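Local coordinates for uncharacterized protein (Xanthomonas campestris pv. campestris, PDB 3HIU) that is of unknown function but folds as a four-helix bundle of the ferritin-like clan, binds a sodium ion in the crystal and pairs with a second copy, at residues L7-Q12 against L60-S66; M25-A29 against I42-V46; I32-P36 against A154-R158. The contacts are given in a common frame with arbitrary orientation. Numbering follows the deposited sequence.

Interactions 1 and 2 join the same two helices, 2-28 and 36-62, on opposite sides of the chain's centre, their own centres about 26 Å apart. Interaction 1 is the more buried: leucine and valine side chains plus one amide hydrogen bond where helix 36-62 runs out. Interaction 2, partly buried, is also apolar but includes a selenium-aromatic contact with His45, whose side chain lies about 3 Å from the sodium ion. Interaction 3 lies at the surface, about 17 Å from interaction 2 between centres and about 42 Å from interaction 1; it ties the loop between those two helices, at one end of the bundle, to helix 124-159 through a guanidinium stack and waters.

Interaction 1. Residues L7-Q12 against L60-S66; sequences LVKWLQ and LELLNGS
Val8 (chi1 t) overlaps Leu60 at the end of helix 36-62 and Leu63 and Gly65 of the turn after it: its CG1 lies 3.4 Å from Gly65 CA and 3.8 Å from Leu60 CD2, its CG2 3.7 Å from Leu63 CB. Val8 and Gly65 also set the register, their CA atoms 5.5 Å apart; a CB on Gly65 would clash with Val8 CG1. Residues 7-12 are regular helix. Residues 60-62 finish a helix, Leu63 leaves helical angles (-95/10), Asn64 adopts positive phi (76/-2), and Gly65 and Ser66 are extended. Leu63 (mt) points toward helix 2-28, its CD1 3.5 Å from Leu7 CD1 and 3.9 Å from Leu11 CD1. Leu60 CD2 sits 3.9 Å from Leu11 CB and 3.4 Å from Gln12 CG. Gln12 NE2 donates to Ser66 O (2.8 Å, 169°), fastening the outgoing chain. This is apolar packing of an antiparallel helix pair at a helix C-terminus. Leu114 of helix 94-120 packs on Leu7 and Leu11, while Trp10 turns to Asp91 and Lys95 of the second subunit.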
loop_
_atom_site.group_PDB
_atom_site.type_symbol
_atom_site.label_atom_id
_atom_site.label_comp_id
_atom_site.label_asym_id
_atom_site.label_seq_id
_atom_site.Cartn_x
_atom_site.Cartn_y
_atom_site.Cartn_z
ATOM N N LEU B 7 16.804 4.476 14.607
ATOM C CA LEU B 7 17.250 4.300 13.230
ATOM C C LEU B 7 17.474 2.808 12.971
ATOM O O LEU B 7 16.975 2.251 11.992
ATOM C CB LEU B 7 18.564 5.067 13.025
ATOM C CG LEU B 7 18.950 5.656 11.666
ATOM C CD1 LEU B 7 20.456 5.776 11.565
ATOM C CD2 LEU B 7 18.415 4.819 10.530
ATOM N N VAL B 8 18.228 2.170 13.865
ATOM C CA VAL B 8 18.482 0.731 13.815
ATOM C C VAL B 8 17.178 -0.074 13.870
ATOM O O VAL B 8 17.004 -1.057 13.137
ATOM C CB VAL B 8 19.392 0.296 14.979
ATOM C CG1 VAL B 8 19.432 -1.213 15.092
ATOM C CG2 VAL B 8 20.799 0.871 14.803
ATOM N N LYS B 9 16.267 0.354 14.742
ATOM C CA LYS B 9 14.934 -0.241 14.848
ATOM C C LYS B 9 14.159 -0.259 13.512
ATOM O O LYS B 9 13.625 -1.301 13.114
ATOM C CB LYS B 9 14.133 0.496 15.921
ATOM C CG LYS B 9 13.027 -0.323 16.545
ATOM C CD LYS B 9 11.736 -0.178 15.771
ATOM C CE LYS B 9 10.696 -1.191 16.226
ATOM N NZ LYS B 9 9.600 -1.279 15.221
ATOM N N TRP B 10 14.100 0.892 12.831
ATOM C CA TRP B 10 13.406 1.013 11.542
ATOM C C TRP B 10 14.210 0.418 10.401
ATOM O O TRP B 10 13.642 -0.093 9.436
ATOM C CB TRP B 10 13.031 2.469 11.249
ATOM C CG TRP B 10 11.991 2.954 12.190
ATOM C CD1 TRP B 10 11.226 2.185 12.988
ATOM C CD2 TRP B 10 11.584 4.310 12.421
ATOM N NE1 TRP B 10 10.365 2.967 13.718
ATOM C CE2 TRP B 10 10.563 4.277 13.382
ATOM C CE3 TRP B 10 11.982 5.543 11.908
ATOM C CZ2 TRP B 10 9.935 5.430 13.849
ATOM C CZ3 TRP B 10 11.351 6.690 12.370
ATOM C CH2 TRP B 10 10.344 6.623 13.329
ATOM N N LEU B 11 15.530 0.458 10.510
ATOM C CA LEU B 11 16.370 -0.245 9.546
ATOM C C LEU B 11 16.084 -1.760 9.537
ATOM O O LEU B 11 16.024 -2.381 8.474
ATOM C CB LEU B 11 17.852 0.027 9.816
ATOM C CG LEU B 11 18.449 1.298 9.209
ATOM C CD1 LEU B 11 19.948 1.353 9.495
ATOM C CD2 LEU B 11 18.176 1.384 7.702
ATOM N N GLN B 12 15.908 -2.345 10.722
ATOM C CA GLN B 12 15.590 -3.765 10.841
ATOM C C GLN B 12 14.220 -4.139 10.264
ATOM O O GLN B 12 14.083 -5.185 9.636
ATOM C CB GLN B 12 15.699 -4.225 12.297
ATOM C CG GLN B 12 17.136 -4.328 12.798
ATOM C CD GLN B 12 17.212 -4.580 14.282
ATOM O OE1 GLN B 12 16.381 -4.098 15.048
ATOM N NE2 GLN B 12 18.211 -5.340 14.700
ATOM N N LEU B 60 22.941 -1.644 8.972
ATOM C CA LEU B 60 22.766 -2.289 10.270
ATOM C C LEU B 60 24.116 -2.733 10.842
ATOM O O LEU B 60 24.331 -2.705 12.056
ATOM C CB LEU B 60 21.795 -3.474 10.169
ATOM C CG LEU B 60 20.294 -3.167 10.266
ATOM C CD1 LEU B 60 19.448 -4.361 9.806
ATOM C CD2 LEU B 60 19.915 -2.733 11.688
ATOM N N GLU B 61 25.025 -3.135 9.961
ATOM C CA GLU B 61 26.373 -3.498 10.374
ATOM C C GLU B 61 27.152 -2.267 10.842
ATOM O O GLU B 61 27.891 -2.328 11.821
ATOM C CB GLU B 61 27.095 -4.239 9.244
ATOM C CG GLU B 61 26.520 -5.630 9.011
ATOM C CD GLU B 61 26.973 -6.276 7.714
ATOM O OE1 GLU B 61 27.292 -5.547 6.753
ATOM O OE2 GLU B 61 26.994 -7.522 7.654
ATOM N N LEU B 62 26.964 -1.149 10.152
ATOM C CA LEU B 62 27.586 0.111 10.549
ATOM C C LEU B 62 27.218 0.585 11.968
ATOM O O LEU B 62 28.094 1.003 12.730
ATOM C CB LEU B 62 27.252 1.219 9.542
ATOM C CG LEU B 62 27.463 2.650 10.059
ATOM C CD1 LEU B 62 28.958 2.932 10.271
ATOM C CD2 LEU B 62 26.824 3.704 9.150
ATOM N N LEU B 63 25.933 0.540 12.313
ATOM C CA LEU B 63 25.455 1.126 13.570
ATOM C C LEU B 63 25.367 0.092 14.694
ATOM O O LEU B 63 24.798 0.361 15.756
ATOM C CB LEU B 63 24.087 1.791 13.363
ATOM C CG LEU B 63 24.013 2.970 12.388
ATOM C CD1 LEU B 63 22.636 3.073 11.757
ATOM C CD2 LEU B 63 24.383 4.261 13.086
ATOM N N ASN B 64 25.915 -1.096 14.448
ATOM C CA ASN B 64 25.954 -2.156 15.458
ATOM C C ASN B 64 24.608 -2.864 15.675
ATOM O O ASN B 64 24.513 -3.802 16.468
ATOM C CB ASN B 64 26.504 -1.629 16.794
ATOM C CG ASN B 64 27.916 -1.062 16.676
ATOM O OD1 ASN B 64 28.755 -1.574 15.928
ATOM N ND2 ASN B 64 28.185 -0.002 17.431
ATOM N N GLY B 65 23.571 -2.418 14.975
ATOM C CA GLY B 65 22.289 -3.090 15.032
ATOM C C GLY B 65 22.355 -4.418 14.302
ATOM O O GLY B 65 22.967 -4.532 13.239
ATOM N N SER B 66 21.724 -5.434 14.874
ATOM C CA SER B 66 21.779 -6.768 14.292
ATOM C C SER B 66 20.877 -6.917 13.065
ATOM O O SER B 66 20.057 -6.046 12.760
ATOM C CB SER B 66 21.474 -7.848 15.344
ATOM O OG SER B 66 20.271 -7.584 16.048
#

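Interaction 2. Residues M25-A29 against I42-V46; sequences MAAMA and IEQHV. With EDO (1,2-ethanediol), chain N.
Apolar packing joins residues 25-29 to helical residues 42-46. The register pairs Ala26 with Val46 and Ala29 with Ile42, both at 6.1 Å between CA atoms, so the two segments run antiparallel at close range. Selenomethionine Met25 points toward the partner: its CB is 3.6 Å from Ile42 CG2 and 3.5 Å from Val46 CG2. Val46 (chi1 t) also brings CG2 to 3.4 Å from Ala26 N, and Ala29 CB meets Ile42 CG2 at 4.2 Å. Small alanines let the helices approach.

The second kind of contact is selenium-aromatic. With Met25 in the mtm rotamer, SE lies 4.1 Å from the His45 ring centroid, 59° off the normal, and CE comes to 2.9 Å from His45 O. His45 (chi1 t) has its nitrogens engaged by Glu48 and Glu137.

No polar bond joins the segments; on the exposed side, Glu43 OE1 accepts from O1 of a 1,2-ethanediol, probably from the crystallisation liquor (2.8 Å), which also bonds Lys39.

The His45 side chain lies about 3 Å from the sodium ion, whose observed ligands include Thr49 and Gln52. A histidine with glutamates inside an antiparallel helical bundle is reminiscent of metal centres in ferritin-like proteins, although the ion here is sodium.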
loop_
_atom_site.group_PDB
_atom_site.type_symbol
_atom_site.label_atom_id
_atom_site.label_comp_id
_atom_site.label_asym_id
_atom_site.label_seq_id
_atom_site.Cartn_x
_atom_site.Cartn_y
_atom_site.Cartn_z
HETATM N N MSE B 25 7.592 -10.781 -4.830
HETATM C CA MSE B 25 7.845 -10.492 -6.230
HETATM C C MSE B 25 8.336 -11.726 -6.962
HETATM O O MSE B 25 7.843 -12.047 -8.044
HETATM C CB MSE B 25 8.882 -9.394 -6.356
HETATM C CG MSE B 25 8.489 -8.126 -5.641
HETATM SE SE MSE B 25 9.584 -6.664 -6.252
HETATM C CE MSE B 25 11.284 -7.307 -5.597
ATOM N N ALA B 26 9.322 -12.401 -6.375
ATOM C CA ALA B 26 9.867 -13.633 -6.941
ATOM C C ALA B 26 8.778 -14.694 -7.094
ATOM O O ALA B 26 9.003 -15.750 -7.687
ATOM C CB ALA B 26 11.006 -14.160 -6.079
ATOM N N ALA B 27 7.595 -14.402 -6.559
ATOM C CA ALA B 27 6.458 -15.308 -6.669
ATOM C C ALA B 27 5.332 -14.746 -7.537
ATOM O O ALA B 27 4.504 -15.504 -8.038
ATOM C CB ALA B 27 5.933 -15.677 -5.292
HETATM N N MSE B 28 5.286 -13.427 -7.711
HETATM C CA MSE B 28 4.295 -12.845 -8.611
HETATM C C MSE B 28 4.802 -13.018 -10.034
HETATM O O MSE B 28 4.020 -13.170 -10.975
HETATM C CB MSE B 28 4.059 -11.368 -8.315
HETATM C CG MSE B 28 2.639 -10.896 -8.606
HETATM SE SE MSE B 28 1.318 -11.294 -7.195
HETATM C CE MSE B 28 0.908 -13.159 -7.585
ATOM N N ALA B 29 6.124 -13.006 -10.175
ATOM C CA ALA B 29 6.775 -13.230 -11.458
ATOM C C ALA B 29 6.447 -14.612 -12.017
ATOM O O ALA B 29 6.287 -14.775 -13.228
ATOM C CB ALA B 29 8.276 -13.057 -11.321
ATOM N N ILE B 42 9.002 -7.024 -12.873
ATOM C CA ILE B 42 9.120 -7.594 -11.548
ATOM C C ILE B 42 10.464 -8.311 -11.366
ATOM O O ILE B 42 11.104 -8.186 -10.318
ATOM C CB ILE B 42 7.951 -8.529 -11.275
ATOM C CG1 ILE B 42 6.644 -7.755 -11.406
ATOM C CG2 ILE B 42 8.072 -9.135 -9.897
ATOM C CD1 ILE B 42 6.446 -6.743 -10.302
ATOM N N GLU B 43 10.895 -9.044 -12.392
ATOM C CA GLU B 43 12.186 -9.754 -12.358
ATOM C C GLU B 43 13.342 -8.799 -12.049
ATOM O O GLU B 43 14.186 -9.076 -11.197
ATOM C CB GLU B 43 12.440 -10.500 -13.684
ATOM C CG GLU B 43 11.780 -11.881 -13.773
ATOM C CD GLU B 43 11.615 -12.419 -15.210
ATOM O OE1 GLU B 43 12.247 -11.905 -16.165
ATOM O OE2 GLU B 43 10.836 -13.382 -15.377
ATOM N N GLN B 44 13.355 -7.667 -12.746
ATOM C CA GLN B 44 14.344 -6.619 -12.534
ATOM C C GLN B 44 14.288 -6.061 -11.120
ATOM O O GLN B 44 15.313 -5.648 -10.571
ATOM C CB GLN B 44 14.119 -5.488 -13.533
ATOM C CG GLN B 44 14.975 -4.254 -13.300
ATOM C CD GLN B 44 14.619 -3.131 -14.258
ATOM O OE1 GLN B 44 13.808 -3.315 -15.170
ATOM N NE2 GLN B 44 15.218 -1.963 -14.055
ATOM N N HIS B 45 13.094 -6.033 -10.533
ATOM C CA HIS B 45 12.952 -5.502 -9.178
ATOM C C HIS B 45 13.270 -6.536 -8.096
ATOM O O HIS B 45 13.607 -6.172 -6.966
ATOM C CB HIS B 45 11.572 -4.874 -8.951
ATOM C CG HIS B 45 11.531 -3.907 -7.801
ATOM N ND1 HIS B 45 12.577 -3.064 -7.499
ATOM C CD2 HIS B 45 10.560 -3.636 -6.897
ATOM C CE1 HIS B 45 12.261 -2.325 -6.452
ATOM N NE2 HIS B 45 11.041 -2.653 -6.066
ATOM N N VAL B 46 13.176 -7.818 -8.440
ATOM C CA VAL B 46 13.628 -8.861 -7.519
ATOM C C VAL B 46 15.131 -8.723 -7.278
ATOM O O VAL B 46 15.613 -8.972 -6.175
ATOM C CB VAL B 46 13.285 -10.286 -8.003
ATOM C CG1 VAL B 46 14.068 -11.326 -7.206
ATOM C CG2 VAL B 46 11.796 -10.540 -7.865
HETATM C C1 EDO N . 10.502 -14.467 -18.182
HETATM O O1 EDO N . 11.578 -13.540 -18.386
HETATM C C2 EDO N . 10.246 -15.285 -19.435
HETATM O O2 EDO N . 8.838 -15.465 -19.531
#

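Interaction 3. Residues I32-P36 against A154-R158; sequences IEHYP and AFLER. With EDO (1,2-ethanediol), chain P; EDO (1,2-ethanediol), chain L.
Ile32 starts the loop between helices 2-28 and 36-62 in extended conformation (-85/119) and packs on Leu38 and Lys39 of the following helix rather than on residues 154-158. At Glu33 the backbone turns (-113/-24); its N donates to O2 of a 1,2-ethanediol at 2.6 Å, and His34 N also donates to that O2 (3.3 Å); the diol probably comes from the crystallisation liquor. The CA-to-CB bond of His34 points toward helix 124-159, and with chi1 m Arg158 lies flat on the ring: guanidinium and imidazole centres are 4.2 Å apart, with planes at 19°. Arg158 CD adds a CH-pi contact, 3.9 Å from the His34 ring centroid and over its face, while Arg158 NH1 is 3.5 Å from His34 CB. Arg158 reaches this far with chi1 and chi2 both t before chi3 turns to m. One water accepts from Arg158 NH2 (2.9 Å) and donates to His34 O (2.8 Å).

Tyr35, the N-cap residue of helix 36-62, is extended (-139/78) with chi1 m. Its ring edge meets Ala154, with CE1 4.2 Å from CB, and its OH lies 3.8 Å from Phe155 CB. Another water accepts from Arg158 NH1 (2.6 Å) and is hydrogen-bonded to Tyr35 OH (2.6 Å). Phe155 continues onto Arg6 of the second subunit. Pro36 then opens the helix. Stacking and water bridges, without a direct hydrogen bond between segments whose nearest CA atoms (His34 and Phe155) are 8.8 Å apart, imply a hydrated surface contact that depends on the long Arg158 side chain.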
loop_
_atom_site.group_PDB
_atom_site.type_symbol
_atom_site.label_atom_id
_atom_site.label_comp_id
_atom_site.label_asym_id
_atom_site.label_seq_id
_atom_site.Cartn_x
_atom_site.Cartn_y
_atom_site.Cartn_z
ATOM N N ILE B 32 2.883 -15.077 -14.107
ATOM C CA ILE B 32 2.582 -14.268 -15.289
ATOM C C ILE B 32 2.780 -15.007 -16.613
ATOM O O ILE B 32 3.890 -15.438 -16.940
ATOM C CB ILE B 32 3.402 -12.977 -15.326
ATOM C CG1 ILE B 32 3.030 -12.068 -14.147
ATOM C CG2 ILE B 32 3.189 -12.263 -16.658
ATOM C CD1 ILE B 32 3.947 -10.842 -13.979
ATOM N N GLU B 33 1.695 -15.125 -17.376
ATOM C CA GLU B 33 1.731 -15.810 -18.652
ATOM C C GLU B 33 1.500 -14.835 -19.778
ATOM O O GLU B 33 1.899 -15.088 -20.903
ATOM C CB GLU B 33 0.629 -16.857 -18.716
ATOM C CG GLU B 33 0.420 -17.635 -17.439
ATOM C CD GLU B 33 -0.819 -18.521 -17.492
ATOM O OE1 GLU B 33 -1.946 -17.982 -17.593
ATOM O OE2 GLU B 33 -0.660 -19.758 -17.429
ATOM N N HIS B 34 0.836 -13.725 -19.476
ATOM C CA HIS B 34 0.290 -12.881 -20.534
ATOM C C HIS B 34 0.794 -11.415 -20.590
ATOM O O HIS B 34 0.284 -10.613 -21.381
ATOM C CB HIS B 34 -1.256 -12.923 -20.501
ATOM C CG HIS B 34 -1.845 -14.299 -20.657
ATOM N ND1 HIS B 34 -2.885 -14.759 -19.873
ATOM C CD2 HIS B 34 -1.548 -15.311 -21.512
ATOM C CE1 HIS B 34 -3.200 -15.990 -20.239
ATOM N NE2 HIS B 34 -2.403 -16.349 -21.228
ATOM N N TYR B 35 1.784 -11.062 -19.773
ATOM C CA TYR B 35 2.288 -9.683 -19.749
ATOM C C TYR B 35 3.795 -9.648 -19.646
ATOM O O TYR B 35 4.344 -9.384 -18.580
ATOM C CB TYR B 35 1.693 -8.907 -18.579
ATOM C CG TYR B 35 0.228 -9.158 -18.409
ATOM C CD1 TYR B 35 -0.705 -8.367 -19.050
ATOM C CD2 TYR B 35 -0.222 -10.210 -17.627
ATOM C CE1 TYR B 35 -2.052 -8.609 -18.909
ATOM C CE2 TYR B 35 -1.567 -10.463 -17.484
ATOM C CZ TYR B 35 -2.478 -9.660 -18.123
ATOM O OH TYR B 35 -3.822 -9.904 -17.981
ATOM N N PRO B 36 4.473 -9.902 -20.766
ATOM C CA PRO B 36 5.936 -9.951 -20.794
ATOM C C PRO B 36 6.558 -8.700 -20.169
ATOM O O PRO B 36 7.612 -8.792 -19.543
ATOM C CB PRO B 36 6.256 -10.023 -22.297
ATOM C CG PRO B 36 5.038 -10.597 -22.917
ATOM C CD PRO B 36 3.881 -10.081 -22.102
ATOM N N ALA B 154 -6.996 -6.145 -20.705
ATOM C CA ALA B 154 -6.618 -7.378 -21.381
ATOM C C ALA B 154 -7.138 -8.576 -20.609
ATOM O O ALA B 154 -7.559 -9.569 -21.194
ATOM C CB ALA B 154 -5.115 -7.463 -21.544
ATOM N N PHE B 155 -7.112 -8.481 -19.287
ATOM C CA PHE B 155 -7.623 -9.574 -18.481
ATOM C C PHE B 155 -9.100 -9.780 -18.796
ATOM O O PHE B 155 -9.563 -10.912 -19.029
ATOM C CB PHE B 155 -7.454 -9.293 -16.986
ATOM C CG PHE B 155 -8.150 -10.296 -16.123
ATOM C CD1 PHE B 155 -7.498 -11.445 -15.715
ATOM C CD2 PHE B 155 -9.480 -10.118 -15.763
ATOM C CE1 PHE B 155 -8.152 -12.386 -14.947
ATOM C CE2 PHE B 155 -10.138 -11.054 -14.996
ATOM C CZ PHE B 155 -9.475 -12.191 -14.587
ATOM N N LEU B 156 -9.833 -8.670 -18.801
ATOM C CA LEU B 156 -11.273 -8.712 -19.009
ATOM C C LEU B 156 -11.617 -9.286 -20.387
ATOM O O LEU B 156 -12.353 -10.266 -20.479
ATOM C CB LEU B 156 -11.882 -7.316 -18.813
ATOM C CG LEU B 156 -11.790 -6.738 -17.393
ATOM C CD1 LEU B 156 -12.279 -5.290 -17.329
ATOM C CD2 LEU B 156 -12.554 -7.613 -16.403
ATOM N N GLU B 157 -11.061 -8.680 -21.439
ATOM C CA GLU B 157 -11.302 -9.088 -22.820
ATOM C C GLU B 157 -10.946 -10.541 -23.055
ATOM O O GLU B 157 -11.621 -11.239 -23.809
ATOM C CB GLU B 157 -10.496 -8.210 -23.768
ATOM C CG GLU B 157 -10.893 -6.748 -23.705
ATOM C CD GLU B 157 -9.977 -5.855 -24.522
ATOM O OE1 GLU B 157 -8.775 -6.178 -24.645
ATOM O OE2 GLU B 157 -10.463 -4.824 -25.039
ATOM N N ARG B 158 -9.876 -10.985 -22.406
ATOM C CA ARG B 158 -9.417 -12.371 -22.473
ATOM C C ARG B 158 -10.389 -13.315 -21.755
ATOM O O ARG B 158 -10.755 -14.367 -22.288
ATOM C CB ARG B 158 -8.014 -12.470 -21.861
ATOM C CG ARG B 158 -7.274 -13.773 -22.090
ATOM C CD ARG B 158 -5.811 -13.671 -21.594
ATOM N NE ARG B 158 -4.903 -13.160 -22.619
ATOM C CZ ARG B 158 -4.179 -12.045 -22.528
ATOM N NH1 ARG B 158 -4.221 -11.296 -21.426
ATOM N NH2 ARG B 158 -3.390 -11.693 -23.546
HETATM C C1 EDO P . -3.003 -13.935 -16.452
HETATM O O1 EDO P . -3.936 -12.857 -16.325
HETATM C C2 EDO P . -1.677 -13.591 -15.788
HETATM O O2 EDO P . -0.629 -14.125 -16.596
HETATM C C1 EDO L . -5.926 -4.398 -25.672
HETATM O O1 EDO L . -6.511 -5.466 -24.911
HETATM C C2 EDO L . -6.945 -3.800 -26.632
HETATM O O2 EDO L . -8.251 -3.910 -26.057
HETATM O O HOH W 1 -2.045 -9.447 -22.358
HETATM O O HOH W 2 -5.107 -11.868 -19.078
#